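PDB 2QSI: putative hydrogenase expression/formation protein hupG from Rhodopseudomonas palustris, which is of unknown function but probably assists the expression or maturation of hydrogenase, using a thioredoxin-like fold. Local coordinates for the interface of chains A and B. Residues are numbered along the deposited sequence; one frame, centred on the assembly and turned at random. Chains: chain A/B, Putative hydrogenase expression/formation protein hupG.

Contact 1: the interface of chains A and B. Residues chain A 29, 84-85, 95-98; chain B 98-101.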
loop_
_atom_site.group_PDB
_atom_site.type_symbol
_atom_site.label_atom_id
_atom_site.label_comp_id
_atom_site.label_asym_id
_atom_site.label_seq_id
_atom_site.Cartn_x
_atom_site.Cartn_y
_atom_site.Cartn_z
ATOM N N ILE A 29 -8.671 2.739 3.162
ATOM C CA ILE A 29 -7.351 2.279 3.504
ATOM C C ILE A 29 -6.356 3.354 3.219
ATOM O O ILE A 29 -5.529 3.694 4.066
ATOM C CB ILE A 29 -6.947 1.012 2.705
ATOM C CG1 ILE A 29 -7.876 -0.121 3.052
ATOM C CG2 ILE A 29 -5.491 0.611 3.030
ATOM C CD1 ILE A 29 -7.568 -1.429 2.352
ATOM N N ARG A 84 -8.190 -10.289 -3.083
ATOM C CA ARG A 84 -7.235 -9.195 -3.153
ATOM C C ARG A 84 -6.249 -9.204 -2.002
ATOM O O ARG A 84 -5.066 -8.968 -2.196
ATOM C CB ARG A 84 -7.978 -7.888 -3.133
ATOM C CG ARG A 84 -7.095 -6.677 -3.023
ATOM C CD ARG A 84 -7.933 -5.489 -3.145
ATOM N NE ARG A 84 -7.256 -4.313 -2.650
ATOM C CZ ARG A 84 -7.819 -3.114 -2.641
ATOM N NH1 ARG A 84 -9.054 -2.955 -3.110
ATOM N NH2 ARG A 84 -7.176 -2.089 -2.137
ATOM N N PHE A 85 -6.743 -9.441 -0.787
ATOM C CA PHE A 85 -5.926 -9.257 0.386
ATOM C C PHE A 85 -5.254 -10.539 0.872
ATOM O O PHE A 85 -4.506 -10.494 1.808
ATOM C CB PHE A 85 -6.732 -8.558 1.487
ATOM C CG PHE A 85 -7.042 -7.116 1.180
ATOM C CD1 PHE A 85 -6.025 -6.182 1.093
ATOM C CD2 PHE A 85 -8.356 -6.692 0.994
ATOM C CE1 PHE A 85 -6.304 -4.855 0.801
ATOM C CE2 PHE A 85 -8.649 -5.380 0.701
ATOM C CZ PHE A 85 -7.613 -4.457 0.580
ATOM N N VAL A 95 -4.656 -7.737 8.133
ATOM C CA VAL A 95 -3.950 -6.539 8.587
ATOM C C VAL A 95 -3.212 -5.955 7.382
ATOM O O VAL A 95 -2.327 -6.616 6.795
ATOM C CB VAL A 95 -3.008 -6.851 9.734
ATOM C CG1 VAL A 95 -2.370 -5.562 10.268
ATOM C CG2 VAL A 95 -3.766 -7.598 10.848
ATOM N N VAL A 96 -3.566 -4.730 7.019
ATOM C CA VAL A 96 -3.142 -4.146 5.741
ATOM C C VAL A 96 -2.443 -2.801 5.962
ATOM O O VAL A 96 -3.013 -1.915 6.592
ATOM C CB VAL A 96 -4.341 -3.890 4.825
ATOM C CG1 VAL A 96 -3.876 -3.229 3.536
ATOM C CG2 VAL A 96 -5.118 -5.189 4.499
ATOM N N GLN A 97 -1.259 -2.631 5.391
ATOM C CA GLN A 97 -0.565 -1.374 5.458
ATOM C C GLN A 97 -0.909 -0.558 4.208
ATOM O O GLN A 97 -0.703 -1.027 3.087
ATOM C CB GLN A 97 0.929 -1.643 5.516
ATOM C CG GLN A 97 1.745 -0.457 5.735
ATOM C CD GLN A 97 3.182 -0.816 5.887
ATOM O OE1 GLN A 97 3.831 -1.194 4.929
ATOM N NE2 GLN A 97 3.698 -0.673 7.086
ATOM N N PRO A 98 -1.459 0.660 4.406
ATOM C CA PRO A 98 -1.760 1.513 3.275
ATOM C C PRO A 98 -0.526 1.880 2.473
ATOM O O PRO A 98 0.598 1.974 3.029
ATOM C CB PRO A 98 -2.347 2.756 3.905
ATOM C CG PRO A 98 -2.762 2.404 5.253
ATOM C CD PRO A 98 -1.870 1.273 5.683
ATOM N N PRO B 98 4.121 0.391 -1.748
ATOM C CA PRO B 98 2.764 -0.022 -2.085
ATOM C C PRO B 98 1.972 -0.652 -0.925
ATOM O O PRO B 98 2.539 -1.154 0.066
ATOM C CB PRO B 98 2.951 -1.023 -3.227
ATOM C CG PRO B 98 4.385 -1.381 -3.247
ATOM C CD PRO B 98 5.156 -0.402 -2.422
ATOM N N GLU B 99 0.660 -0.633 -1.095
ATOM C CA GLU B 99 -0.242 -1.268 -0.150
ATOM C C GLU B 99 0.106 -2.739 -0.076
ATOM O O GLU B 99 0.390 -3.386 -1.117
ATOM C CB GLU B 99 -1.664 -1.116 -0.657
ATOM C CG GLU B 99 -2.721 -1.643 0.220
ATOM C CD GLU B 99 -4.098 -1.365 -0.334
ATOM O OE1 GLU B 99 -4.608 -0.247 -0.098
ATOM O OE2 GLU B 99 -4.664 -2.259 -1.004
ATOM N N ARG B 100 0.141 -3.275 1.130
ATOM C CA ARG B 100 0.367 -4.704 1.282
ATOM C C ARG B 100 -0.248 -5.307 2.511
ATOM O O ARG B 100 -0.447 -4.628 3.530
ATOM C CB ARG B 100 1.858 -4.949 1.291
ATOM C CG ARG B 100 2.549 -4.360 2.452
ATOM C CD ARG B 100 4.016 -4.725 2.407
ATOM N NE ARG B 100 4.795 -3.802 3.209
ATOM C CZ ARG B 100 5.596 -4.122 4.204
ATOM N NH1 ARG B 100 5.750 -5.380 4.588
ATOM N NH2 ARG B 100 6.238 -3.154 4.837
ATOM N N THR B 101 -0.513 -6.601 2.436
ATOM C CA THR B 101 -1.065 -7.325 3.596
ATOM C C THR B 101 0.070 -7.754 4.491
ATOM O O THR B 101 0.991 -8.425 4.042
ATOM C CB THR B 101 -1.904 -8.557 3.161
ATOM O OG1 THR B 101 -2.978 -8.086 2.318
ATOM C CG2 THR B 101 -2.493 -9.302 4.377
HETATM O O HOH W 1 2.693 -0.058 2.465
HETATM O O HOH W 2 -4.225 -4.763 -1.874
#

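Contact 2: the interface of chains A and B. Residues chain A 89, 91-93; chain B 104-107.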
loop_
_atom_site.group_PDB
_atom_site.type_symbol
_atom_site.label_atom_id
_atom_site.label_comp_id
_atom_site.label_asym_id
_atom_site.label_seq_id
_atom_site.Cartn_x
_atom_site.Cartn_y
_atom_site.Cartn_z
ATOM N N VAL A 89 -10.069 -17.996 4.373
ATOM C CA VAL A 89 -11.304 -18.445 5.022
ATOM C C VAL A 89 -11.934 -17.350 5.897
ATOM O O VAL A 89 -11.289 -16.343 6.202
ATOM C CB VAL A 89 -11.018 -19.703 5.892
ATOM C CG1 VAL A 89 -10.431 -20.819 5.042
ATOM C CG2 VAL A 89 -10.094 -19.370 7.076
ATOM N N PRO A 91 -14.292 -16.745 9.620
ATOM C CA PRO A 91 -13.921 -15.339 9.821
ATOM C C PRO A 91 -12.392 -15.193 9.842
ATOM O O PRO A 91 -11.675 -16.158 10.148
ATOM C CB PRO A 91 -14.531 -14.994 11.183
ATOM C CG PRO A 91 -14.677 -16.315 11.883
ATOM C CD PRO A 91 -14.754 -17.398 10.855
ATOM N N SER A 92 -11.913 -14.014 9.465
ATOM C CA SER A 92 -10.510 -13.659 9.501
ATOM C C SER A 92 -10.366 -12.153 9.782
ATOM O O SER A 92 -11.265 -11.379 9.487
ATOM C CB SER A 92 -9.821 -13.937 8.128
ATOM O OG SER A 92 -9.578 -15.323 7.919
ATOM N N LEU A 93 -9.207 -11.779 10.313
ATOM C CA LEU A 93 -8.703 -10.407 10.226
ATOM C C LEU A 93 -7.562 -10.315 9.190
ATOM O O LEU A 93 -6.573 -11.069 9.274
ATOM C CB LEU A 93 -8.181 -9.957 11.574
ATOM C CG LEU A 93 -9.150 -10.061 12.736
ATOM C CD1 LEU A 93 -8.500 -9.520 13.999
ATOM C CD2 LEU A 93 -10.398 -9.224 12.393
ATOM N N VAL B 104 -2.604 -12.305 8.020
ATOM C CA VAL B 104 -3.994 -12.674 8.121
ATOM C C VAL B 104 -4.134 -13.587 9.330
ATOM O O VAL B 104 -3.325 -14.540 9.538
ATOM C CB VAL B 104 -4.499 -13.370 6.850
ATOM C CG1 VAL B 104 -5.946 -13.841 7.020
ATOM C CG2 VAL B 104 -4.374 -12.465 5.635
ATOM N N ILE B 105 -5.151 -13.318 10.142
ATOM C CA ILE B 105 -5.443 -14.148 11.305
ATOM C C ILE B 105 -6.769 -14.882 11.139
ATOM O O ILE B 105 -7.840 -14.286 11.267
ATOM C CB ILE B 105 -5.487 -13.312 12.597
ATOM C CG1 ILE B 105 -4.197 -12.503 12.753
ATOM C CG2 ILE B 105 -5.708 -14.210 13.804
ATOM C CD1 ILE B 105 -4.162 -11.646 14.000
ATOM N N ALA B 106 -6.692 -16.177 10.854
ATOM C CA ALA B 106 -7.822 -16.907 10.291
ATOM C C ALA B 106 -8.590 -17.655 11.374
ATOM O O ALA B 106 -7.998 -18.336 12.211
ATOM C CB ALA B 106 -7.347 -17.870 9.214
ATOM N N LYS B 107 -9.913 -17.524 11.353
ATOM C CA LYS B 107 -10.767 -18.208 12.316
ATOM C C LYS B 107 -10.644 -17.584 13.703
ATOM O O LYS B 107 -9.786 -16.733 13.937
ATOM C CB LYS B 107 -10.420 -19.696 12.378
ATOM C CG LYS B 107 -10.710 -20.455 11.092
ATOM C CD LYS B 107 -12.141 -20.231 10.630
ATOM C CE LYS B 107 -12.587 -21.320 9.669
ATOM N NZ LYS B 107 -13.903 -21.007 9.046
#

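Contact 1: the interface of chains A and B
Strand 92-97 of chain A, with the ends of helices 78-85 and 25-30, meets the loop residue B:Glu99 and the start of strand 100-106 of chain B. A:Gln97 and B:Arg100 form an antiparallel bridge: A:Gln97 N donates to B:Arg100 O at 2.8 Å, and B:Arg100 N to A:Gln97 O at 3.1 Å. B:Glu99 reaches toward A:Arg84 and A:Ile29 because its CG stands anti to the backbone N (chi1 -177°). Its OE2 accepts from A:Arg84 NH2 through the syn lone pair at 2.8 Å, a salt bridge that is almost straight (174° at H), with guanidinium and carboxylate planes 11° apart. Water 2 lies 2.7 Å from the same OE2 and also binds A:Arg84 NE, while OE1 packs against the CG2 methyl of A:Ile29. An alanine in place of B:Glu99 would probably leave the A:Arg84 guanidinium without its carboxylate mate and freer to turn. A:Phe85 reaches over the rim of one guanidinium face with its CZ and may help to fix how the group is turned. At the end of helix 78-85, B:Thr101 OG1 donates to A:Phe85 O at 2.9 Å, also touching the ring edge in plane. Water 1 links A:Gln97 OE1 and A:Pro98 O to B:Pro98 O. The site lies where the chains exchange strand 100-106, linker 98-99 carrying that of chain B across to extend the sheet of chain A.

Contact 2: the interface of chains A and B
A:Ser92 and B:Ala106 face each other in an antiparallel bridge, the serine hydroxyl lying over the alanine: OG is 3.3 Å from B:Ala106 CA and 3.6 Å from its CB. The hydroxyl stands anti to the carbonyl carbon of its own residue (chi1 -76°) and donates to A:Val89 O at 2.6 Å, from 35° above that carbonyl's plane. This bond within chain A ties the loop to the first residue of strand 92-97. On the same side, with A:Val89 CG1 anti to the carbonyl carbon (chi1 -58°), CG2 falls in the crowded position between that carbon and the backbone N, and its tip meets B:Ala106 CB at 3.8 Å. Near the strand end, the side chain of B:Lys107 bends at chi2 and crosses both A:Val89 and A:Pro91 at about a right angle. Its aliphatic part does the touching, with CD 3.9 Å from A:Pro91 CD and CE against the valine methyl. A:Ser92 CB meets the CG1 methyl of B:Val104 at 4.0 Å. Backbone bonds carry the pairing itself: A:Leu93 N donates to B:Ile105 O at 3.0 Å, and B:Ile105 N to A:Leu93 O at 2.8 Å. B:Lys107 N also donates to the carbonyl of A:Pro91, a residue that follows a cis peptide bond, as in the cis-proline turn of thioredoxin-like folds. The site joins the partner's strand to the sheet beside this turn, and A:Val89 also lines the pocket holding dithiothreitol, a reducing agent possibly from purification or crystallisation.

Contact 1 and contact 2 lie about 15 Å apart, measured between the centres of their C-alpha atoms, and involve the same two strands: 92-97 of chain A and 100-106 of chain B. The strands run antiparallel, and the pairing shifts by one residue between the contacts, as at a beta-bulge. Contact 1 pairs the end of the chain A strand with the start of its partner, and contact 2 the reverse. Two-fold symmetry repeats both with the chains exchanged. This reciprocal strand exchange suggests a dimer of intertwined subunits, although the structure alone does not show that it forms in the cell.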